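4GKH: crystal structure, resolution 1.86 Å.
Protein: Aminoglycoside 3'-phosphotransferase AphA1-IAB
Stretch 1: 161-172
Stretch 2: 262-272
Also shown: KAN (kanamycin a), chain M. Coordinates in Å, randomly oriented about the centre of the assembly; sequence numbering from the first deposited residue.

Stretch 1 (161-172) LVDASDFDDERN
Stretch 2, residues 262-272: LQFHLMLDEFF

The carboxylate of Glu-270 serves both the opposing loop and the bound aminoglycoside, and it lies close to a second acidic side chain, that of Asp-168. Its OE2 accepts from the backbone, Asp-168 N to Glu-270 OE2 being 2.7 Å, and from a salt-bridged guanidinium, Arg-171 NE to Glu-270 OE2 being 2.9 Å, both nearly linear. Glu-270 OE1 takes a hydrogen bond from KAN N3 at 2.7 Å.

Asp-168 OD2 approaches Glu-270 OE2 to 3.5 Å, two acceptors of like charge. Arg-171 lies within reach of both: NH2 makes a weak, salt-bridged hydrogen bond to Asp-168 OD2 (2.9 Å) and another weak one to Glu-270 OE2 (3.5 Å). Water 4 donates to Asp-168 OD2 (2.7 Å) and Leu-266 O (2.9 Å). KAN N3 also donates to Asp-168 OD1 (2.9 Å) and Asp-166 O (2.8 Å), so the kanamycin amine joins the two stretches.

Stretch 2 enters as a helix (phi/psi near -64/-42), and a type I turn runs from Asp-269 to Phe-272. Glu-270 points toward the loop with chi1 and chi2 both m (-59°, -69°). Stretch 1 is mostly loop, with a 3-10 segment at 169-170; Phe-167 (-69/159) and Asp-168 (-62/167) are extended, and both have chi1 m. Arg-171 points toward the helix as m, t, m, with chi4 -79°, placing Met-267 CG over one guanidinium face, 3.6 Å from NH1.

In the register, Phe-167 CA lies 5.8 Å from Glu-270 CA and Val-162 CA 5.4 Å from Phe-271 CA. Here Val-162 (chi1 t) packs CG2 3.9 Å from CD2 of Phe-271 (chi1 m). Water 1 bridges Asp-163 O (2.9 Å) and Glu-270 O (2.7 Å).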

# COMPACT_ATOMS: atom_id res chain seq x y z
N LEU A 161 -6.79 -6.10 17.32
CA LEU A 161 -7.02 -6.06 15.88
C LEU A 161 -5.91 -6.70 15.06
O LEU A 161 -6.05 -6.84 13.84
CB LEU A 161 -7.23 -4.62 15.40
CG LEU A 161 -8.29 -3.87 16.20
CD1 LEU A 161 -8.49 -2.47 15.62
CD2 LEU A 161 -9.59 -4.65 16.24
N VAL A 162 -4.81 -7.07 15.70
CA VAL A 162 -3.69 -7.66 14.94
C VAL A 162 -4.00 -9.08 14.47
O VAL A 162 -4.43 -9.92 15.24
CB VAL A 162 -2.38 -7.63 15.77
CG1 VAL A 162 -1.25 -8.37 15.05
CG2 VAL A 162 -1.97 -6.18 16.05
N ASP A 163 -3.77 -9.37 13.19
CA ASP A 163 -3.99 -10.73 12.67
C ASP A 163 -2.78 -11.61 12.93
O ASP A 163 -1.87 -11.65 12.12
CB ASP A 163 -4.26 -10.67 11.17
CG ASP A 163 -4.62 -12.04 10.58
OD1 ASP A 163 -4.62 -13.06 11.30
OD2 ASP A 163 -4.91 -12.08 9.37
N ALA A 164 -2.79 -12.35 14.04
CA ALA A 164 -1.62 -13.14 14.43
C ALA A 164 -1.40 -14.38 13.56
O ALA A 164 -0.35 -15.02 13.63
CB ALA A 164 -1.71 -13.53 15.92
N SER A 165 -2.39 -14.72 12.74
CA SER A 165 -2.27 -15.84 11.83
C SER A 165 -1.53 -15.45 10.57
O SER A 165 -1.08 -16.32 9.83
CB SER A 165 -3.65 -16.38 11.46
OG SER A 165 -4.30 -15.48 10.57
N ASP A 166 -1.38 -14.15 10.33
CA ASP A 166 -0.83 -13.66 9.06
C ASP A 166 0.63 -13.20 9.18
O ASP A 166 1.12 -12.48 8.32
CB ASP A 166 -1.71 -12.51 8.51
CG ASP A 166 -1.50 -12.26 7.02
OD1 ASP A 166 -1.15 -13.22 6.29
OD2 ASP A 166 -1.69 -11.11 6.57
N PHE A 167 1.32 -13.59 10.25
CA PHE A 167 2.72 -13.18 10.42
C PHE A 167 3.61 -13.86 9.37
O PHE A 167 3.25 -14.92 8.84
CB PHE A 167 3.25 -13.54 11.81
CG PHE A 167 2.62 -12.77 12.94
CD1 PHE A 167 1.97 -11.57 12.73
CD2 PHE A 167 2.68 -13.28 14.25
CE1 PHE A 167 1.41 -10.87 13.78
CE2 PHE A 167 2.11 -12.59 15.31
CZ PHE A 167 1.48 -11.39 15.08
N ASP A 168 4.78 -13.28 9.11
CA ASP A 168 5.80 -13.93 8.26
C ASP A 168 6.31 -15.24 8.86
O ASP A 168 6.08 -15.53 10.03
CB ASP A 168 6.98 -12.99 8.04
CG ASP A 168 6.62 -11.74 7.28
OD1 ASP A 168 5.77 -11.82 6.35
OD2 ASP A 168 7.18 -10.68 7.61
N ASP A 169 7.02 -16.03 8.05
CA ASP A 169 7.46 -17.35 8.51
C ASP A 169 8.40 -17.29 9.71
O ASP A 169 8.34 -18.16 10.59
CB ASP A 169 8.11 -18.14 7.36
CG ASP A 169 7.10 -18.63 6.34
OD1 ASP A 169 5.93 -18.86 6.72
OD2 ASP A 169 7.48 -18.80 5.15
N GLU A 170 9.27 -16.29 9.74
CA GLU A 170 10.19 -16.10 10.87
C GLU A 170 9.44 -16.02 12.19
O GLU A 170 9.96 -16.44 13.23
CB GLU A 170 11.00 -14.81 10.72
CG GLU A 170 11.86 -14.73 9.48
CD GLU A 170 11.14 -14.09 8.32
OE1 GLU A 170 11.48 -12.93 7.98
OE2 GLU A 170 10.23 -14.73 7.75
N ARG A 171 8.23 -15.48 12.16
CA ARG A 171 7.46 -15.26 13.39
C ARG A 171 6.17 -16.09 13.48
O ARG A 171 5.19 -15.69 14.12
CB ARG A 171 7.13 -13.77 13.54
CG ARG A 171 8.36 -12.90 13.70
CD ARG A 171 8.06 -11.42 13.46
NE ARG A 171 7.96 -11.08 12.04
CZ ARG A 171 9.01 -10.89 11.25
NH1 ARG A 171 10.24 -11.00 11.74
NH2 ARG A 171 8.82 -10.58 9.98
N ASN A 172 6.18 -17.25 12.85
CA ASN A 172 5.00 -18.08 12.84
C ASN A 172 4.74 -18.63 14.24
O ASN A 172 5.62 -19.27 14.83
CB ASN A 172 5.16 -19.22 11.84
CG ASN A 172 3.92 -20.06 11.70
OD1 ASN A 172 3.79 -21.10 12.33
ND2 ASN A 172 2.98 -19.60 10.88
N LEU A 262 15.54 -3.08 7.54
CA LEU A 262 14.68 -4.01 6.83
C LEU A 262 13.82 -4.79 7.84
O LEU A 262 12.58 -4.85 7.73
CB LEU A 262 15.54 -4.98 6.01
CG LEU A 262 14.86 -6.00 5.11
CD1 LEU A 262 13.88 -5.33 4.19
CD2 LEU A 262 15.90 -6.78 4.30
N GLN A 263 14.48 -5.36 8.83
CA GLN A 263 13.82 -6.20 9.82
C GLN A 263 12.81 -5.38 10.62
O GLN A 263 11.68 -5.82 10.85
CB GLN A 263 14.85 -6.82 10.76
CG GLN A 263 14.26 -7.64 11.88
CD GLN A 263 13.92 -9.05 11.46
OE1 GLN A 263 13.60 -9.32 10.30
NE2 GLN A 263 14.00 -9.98 12.41
N PHE A 264 13.22 -4.19 11.03
CA PHE A 264 12.28 -3.32 11.73
C PHE A 264 10.97 -3.11 10.97
O PHE A 264 9.89 -3.26 11.53
CB PHE A 264 12.88 -1.97 12.14
CG PHE A 264 11.85 -1.04 12.73
CD1 PHE A 264 11.50 -1.15 14.07
CD2 PHE A 264 11.19 -0.11 11.93
CE1 PHE A 264 10.53 -0.31 14.62
CE2 PHE A 264 10.21 0.71 12.47
CZ PHE A 264 9.88 0.61 13.82
N HIS A 265 11.06 -2.77 9.69
CA HIS A 265 9.86 -2.45 8.94
C HIS A 265 9.00 -3.66 8.62
O HIS A 265 7.77 -3.56 8.55
CB HIS A 265 10.19 -1.63 7.68
CG HIS A 265 10.60 -0.22 7.98
ND1 HIS A 265 11.92 0.14 8.21
CD2 HIS A 265 9.87 0.90 8.17
CE1 HIS A 265 11.98 1.43 8.48
NE2 HIS A 265 10.75 1.91 8.47
N LEU A 266 9.64 -4.82 8.44
CA LEU A 266 8.92 -6.09 8.29
C LEU A 266 8.13 -6.39 9.56
O LEU A 266 6.97 -6.79 9.52
CB LEU A 266 9.91 -7.22 8.04
CG LEU A 266 10.58 -7.19 6.66
CD1 LEU A 266 11.69 -8.23 6.59
CD2 LEU A 266 9.53 -7.43 5.61
N MSE A 267 8.78 -6.20 10.70
CA MSE A 267 8.11 -6.48 11.95
C MSE A 267 6.97 -5.49 12.18
O MSE A 267 5.89 -5.86 12.64
CB MSE A 267 9.12 -6.48 13.10
CG MSE A 267 10.11 -7.64 13.04
SE MSE A 267 11.30 -7.67 14.55
CE MSE A 267 10.17 -8.67 15.75
N LEU A 268 7.17 -4.23 11.81
CA LEU A 268 6.11 -3.24 12.02
C LEU A 268 4.88 -3.57 11.19
O LEU A 268 3.74 -3.41 11.64
CB LEU A 268 6.62 -1.83 11.69
CG LEU A 268 5.68 -0.64 11.92
CD1 LEU A 268 5.31 -0.50 13.39
CD2 LEU A 268 6.35 0.63 11.42
N ASP A 269 5.10 -4.08 9.99
CA ASP A 269 3.97 -4.40 9.11
C ASP A 269 3.13 -5.57 9.62
O ASP A 269 1.98 -5.73 9.20
CB ASP A 269 4.40 -4.61 7.65
CG ASP A 269 3.25 -4.42 6.65
OD1 ASP A 269 2.52 -3.42 6.76
OD2 ASP A 269 3.08 -5.26 5.74
N GLU A 270 3.68 -6.38 10.53
CA GLU A 270 2.91 -7.47 11.16
C GLU A 270 1.67 -6.95 11.88
O GLU A 270 0.67 -7.66 12.05
CB GLU A 270 3.76 -8.28 12.14
CG GLU A 270 5.01 -8.95 11.56
CD GLU A 270 4.70 -10.11 10.62
OE1 GLU A 270 3.71 -10.04 9.85
OE2 GLU A 270 5.47 -11.10 10.62
N PHE A 271 1.73 -5.69 12.29
CA PHE A 271 0.68 -5.09 13.12
C PHE A 271 -0.50 -4.50 12.33
O PHE A 271 -1.51 -4.08 12.93
CB PHE A 271 1.30 -4.02 14.04
CG PHE A 271 2.18 -4.59 15.11
CD1 PHE A 271 3.53 -4.85 14.86
CD2 PHE A 271 1.66 -4.93 16.35
CE1 PHE A 271 4.34 -5.40 15.83
CE2 PHE A 271 2.46 -5.49 17.34
CZ PHE A 271 3.81 -5.73 17.08
N PHE A 272 -0.38 -4.48 11.01
CA PHE A 272 -1.34 -3.78 10.17
C PHE A 272 -2.08 -4.70 9.21
O PHE A 272 -2.95 -4.26 8.47
CB PHE A 272 -0.65 -2.61 9.44
CG PHE A 272 -0.15 -1.56 10.40
CD1 PHE A 272 -1.01 -0.55 10.85
CD2 PHE A 272 1.13 -1.61 10.91
CE1 PHE A 272 -0.57 0.41 11.74
CE2 PHE A 272 1.58 -0.66 11.82
CZ PHE A 272 0.73 0.36 12.24
OXT PHE A 272 -1.82 -5.90 9.19
C1 KAN M . -1.76 -7.82 4.20
C2 KAN M . -2.03 -6.87 3.05
C3 KAN M . -2.25 -5.44 3.51
C4 KAN M . -3.44 -5.43 4.47
C5 KAN M . -3.11 -6.32 5.65
C6 KAN M . -4.35 -6.27 6.54
C7 KAN M . 2.58 -9.73 6.53
C8 KAN M . 1.73 -10.38 5.47
C9 KAN M . 1.02 -9.26 4.68
C10 KAN M . 0.10 -8.43 5.60
C11 KAN M . 1.01 -7.76 6.65
C12 KAN M . 1.72 -8.85 7.45
C13 KAN M . 2.05 -12.29 3.95
C14 KAN M . 3.18 -13.32 3.92
C15 KAN M . 4.39 -12.89 3.13
C16 KAN M . 3.96 -12.61 1.71
C17 KAN M . 2.91 -11.50 1.77
C18 KAN M . 2.51 -10.97 0.38
N1 KAN M . -4.14 -7.11 7.73
N2 KAN M . 0.18 -6.96 7.56
N3 KAN M . 3.20 -10.85 7.28
N4 KAN M . 5.39 -13.97 3.11
O5 KAN M . -2.87 -7.67 5.16
O6 KAN M . -0.91 -6.93 2.15
O7 KAN M . -2.52 -4.65 2.35
O8 KAN M . -3.66 -4.10 4.97
O9 KAN M . -0.56 -7.39 4.85
O10 KAN M . 0.34 -9.80 3.52
O11 KAN M . 2.62 -11.20 4.67
O12 KAN M . 1.77 -11.93 2.57
O13 KAN M . 3.48 -13.61 5.29
O14 KAN M . 5.09 -12.16 0.98
O15 KAN M . 1.66 -9.80 0.55
O HOH W 1 -0.32 -9.76 10.65
O HOH W 2 -2.32 -7.22 11.70
O HOH W 3 -1.85 -8.90 8.59
O HOH W 4 5.94 -8.35 7.35